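Local coordinates for L-ornithine N(5)-monooxygenase (Pseudomonas aeruginosa, PDB 3S5W), which hydroxylates the side-chain nitrogen of L-ornithine with FAD, NADPH and dioxygen, the first step toward the hydroxamate groups of the siderophore pyoverdin, at residues 134-137 with 138-142. Numbering follows the deposited sequence.
Sequences RWVA and SHFQE
Trp135 O, a carbonyl of helix 126-137, is gripped by two side chains of the residues that follow: Ser138 OG donates to it at 2.7 Å and His139 ND1 at 3.0 Å. The two donors come from opposite faces of the carbonyl plane, and the imidazole bond is bent, with an N-H...O angle of 133°. Ser138 can fold back this way because its OG sits between its own backbone N and carbonyl carbon (chi1 81°), a rotamer that turns the hydroxyl toward the preceding turn. The imidazole N-H also leans toward Val136 O, a weak second bond. Bound in this way, the His139 ring directs its edge at the face of the Trp135 indole, CE1 lying 3.6 Å from Trp135 CE2 in a T-shaped pair whose planes meet at 77°. Trp135 supplies that face because its CG is anti to the backbone N, which carries the indole alongside His139.

The main chain meanwhile tightens. Ser138 N still bonds Arg134 O in the i to i+4 manner, whereas His139 N takes Val136 O at 3.0 Å and Phe140 N takes Ala137 O at 2.9 Å, both i to i+3; the latter closes a type I turn. Phe140 brings its ring edge to Val136 O, with CD1 3.4 Å from that oxygen, and its CE1 reaches Val136 CG1 at 4.3 Å.

Val136 and Phe140 pack together on helix 40-56, against Ile47, while His110 meets Trp135, and Tyr101 meets His139, each edge-to-face. Arg134 NH1 forms a salt bridge with Asp69 OD1 and a hydrogen bond with Tyr70 O, both in the FAD-binding segment, and the chain then runs on to strand 144-146, which pairs with strand 61-65.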
ATOM      1  N   ARG A 134      -0.482  12.087  -9.174  1.00 22.89           N
ATOM      2  CA  ARG A 134      -0.027  12.191 -10.582  1.00 25.33           C
ATOM      3  C   ARG A 134       0.404  13.623 -10.873  1.00 25.69           C
ATOM      4  O   ARG A 134       1.418  13.856 -11.520  1.00 25.97           O
ATOM      5  CB  ARG A 134      -1.142  11.765 -11.519  1.00 24.76           C
ATOM      6  CG  ARG A 134      -1.345  10.248 -11.501  1.00 27.94           C
ATOM      7  CD  ARG A 134      -2.591   9.797 -12.238  1.00 32.41           C
ATOM      8  NE  ARG A 134      -2.687  10.387 -13.568  1.00 36.47           N
ATOM      9  CZ  ARG A 134      -2.159   9.871 -14.672  1.00 42.14           C
ATOM     10  NH1 ARG A 134      -1.488   8.720 -14.636  1.00 42.48           N
ATOM     11  NH2 ARG A 134      -2.303  10.516 -15.824  1.00 41.80           N
ATOM     12  N   TRP A 135      -0.359  14.589 -10.368  1.00 24.90           N
ATOM     13  CA  TRP A 135      -0.021  15.989 -10.588  1.00 25.33           C
ATOM     14  C   TRP A 135       1.322  16.335  -9.927  1.00 25.51           C
ATOM     15  O   TRP A 135       2.171  16.948 -10.563  1.00 26.01           O
ATOM     16  CB  TRP A 135      -1.137  16.913 -10.101  1.00 24.95           C
ATOM     17  CG  TRP A 135      -0.790  18.383 -10.189  1.00 25.50           C
ATOM     18  CD1 TRP A 135      -0.834  19.178 -11.310  1.00 27.86           C
ATOM     19  CD2 TRP A 135      -0.349  19.221  -9.113  1.00 27.49           C
ATOM     20  NE1 TRP A 135      -0.452  20.459 -10.991  1.00 26.12           N
ATOM     21  CE2 TRP A 135      -0.150  20.516  -9.651  1.00 28.50           C
ATOM     22  CE3 TRP A 135      -0.096  19.001  -7.741  1.00 24.43           C
ATOM     23  CZ2 TRP A 135       0.293  21.594  -8.864  1.00 30.09           C
ATOM     24  CZ3 TRP A 135       0.337  20.064  -6.956  1.00 28.92           C
ATOM     25  CH2 TRP A 135       0.518  21.352  -7.516  1.00 29.07           C
ATOM     26  N   VAL A 136       1.534  15.908  -8.679  1.00 24.51           N
ATOM     27  CA  VAL A 136       2.799  16.172  -8.006  1.00 24.55           C
ATOM     28  C   VAL A 136       3.957  15.501  -8.790  1.00 25.72           C
ATOM     29  O   VAL A 136       4.960  16.155  -9.039  1.00 25.46           O
ATOM     30  CB  VAL A 136       2.812  15.708  -6.544  1.00 24.78           C
ATOM     31  CG1 VAL A 136       4.215  15.856  -5.913  1.00 25.74           C
ATOM     32  CG2 VAL A 136       1.811  16.562  -5.700  1.00 24.30           C
ATOM     33  N   ALA A 137       3.803  14.212  -9.112  1.00 25.68           N
ATOM     34  CA  ALA A 137       4.844  13.411  -9.785  1.00 26.68           C
ATOM     35  C   ALA A 137       5.248  14.014 -11.145  1.00 27.42           C
ATOM     36  O   ALA A 137       6.415  13.940 -11.505  1.00 28.50           O
ATOM     37  CB  ALA A 137       4.385  11.946  -9.963  1.00 25.66           C
ATOM     38  N   SER A 138       4.295  14.613 -11.863  1.00 28.04           N
ATOM     39  CA  SER A 138       4.538  15.298 -13.139  1.00 29.32           C
ATOM     40  C   SER A 138       5.498  16.497 -13.029  1.00 30.31           C
ATOM     41  O   SER A 138       5.901  17.043 -14.058  1.00 31.08           O
ATOM     42  CB  SER A 138       3.218  15.754 -13.799  1.00 29.78           C
ATOM     43  OG  SER A 138       2.788  16.972 -13.209  1.00 29.15           O
ATOM     44  N   HIS A 139       5.854  16.919 -11.809  1.00 30.15           N
ATOM     45  CA  HIS A 139       6.914  17.932 -11.617  1.00 30.46           C
ATOM     46  C   HIS A 139       8.317  17.329 -11.522  1.00 30.45           C
ATOM     47  O   HIS A 139       9.298  18.064 -11.348  1.00 29.50           O
ATOM     48  CB  HIS A 139       6.648  18.794 -10.376  1.00 31.41           C
ATOM     49  CG  HIS A 139       5.441  19.661 -10.506  1.00 33.02           C
ATOM     50  ND1 HIS A 139       4.160  19.178 -10.343  1.00 36.70           N
ATOM     51  CD2 HIS A 139       5.318  20.976 -10.810  1.00 36.54           C
ATOM     52  CE1 HIS A 139       3.298  20.159 -10.546  1.00 38.40           C
ATOM     53  NE2 HIS A 139       3.976  21.262 -10.820  1.00 38.69           N
ATOM     54  N   PHE A 140       8.410  15.999 -11.635  1.00 30.01           N
ATOM     55  CA  PHE A 140       9.689  15.282 -11.428  1.00 30.83           C
ATOM     56  C   PHE A 140      10.045  14.388 -12.620  1.00 31.54           C
ATOM     57  O   PHE A 140      10.715  13.356 -12.473  1.00 31.61           O
ATOM     58  CB  PHE A 140       9.684  14.512 -10.084  1.00 29.64           C
ATOM     59  CG  PHE A 140       9.570  15.416  -8.915  1.00 28.94           C
ATOM     60  CD1 PHE A 140       8.315  15.814  -8.449  1.00 27.77           C
ATOM     61  CD2 PHE A 140      10.709  15.930  -8.309  1.00 27.46           C
ATOM     62  CE1 PHE A 140       8.197  16.727  -7.389  1.00 26.13           C
ATOM     63  CE2 PHE A 140      10.596  16.827  -7.251  1.00 26.12           C
ATOM     64  CZ  PHE A 140       9.340  17.212  -6.788  1.00 28.33           C
ATOM     65  N   GLN A 141       9.582  14.813 -13.796  1.00 33.64           N
ATOM     66  CA  GLN A 141       9.767  14.099 -15.053  1.00 35.55           C
ATOM     67  C   GLN A 141      11.237  13.843 -15.395  1.00 36.03           C
ATOM     68  O   GLN A 141      11.549  12.811 -15.988  1.00 36.85           O
ATOM     69  CB  GLN A 141       9.066  14.822 -16.190  1.00 35.97           C
ATOM     70  CG  GLN A 141       7.546  14.617 -16.199  1.00 39.97           C
ATOM     71  CD  GLN A 141       6.823  15.503 -17.219  1.00 44.77           C
ATOM     72  OE1 GLN A 141       5.888  16.240 -16.876  1.00 46.48           O
ATOM     73  NE2 GLN A 141       7.249  15.429 -18.476  1.00 43.86           N
ATOM     74  N   GLU A 142      12.125  14.751 -15.005  1.00 36.42           N
ATOM     75  CA  GLU A 142      13.565  14.549 -15.232  1.00 37.68           C
ATOM     76  C   GLU A 142      14.146  13.445 -14.362  1.00 36.52           C
ATOM     77  O   GLU A 142      15.157  12.832 -14.725  1.00 35.58           O
ATOM     78  CB  GLU A 142      14.366  15.841 -15.059  1.00 38.48           C
ATOM     79  CG  GLU A 142      14.241  16.781 -16.276  1.00 44.93           C
ATOM     80  CD  GLU A 142      15.121  18.026 -16.180  1.00 52.79           C
ATOM     81  OE1 GLU A 142      15.369  18.513 -15.048  1.00 55.70           O
ATOM     82  OE2 GLU A 142      15.550  18.529 -17.250  1.00 56.27           O
TER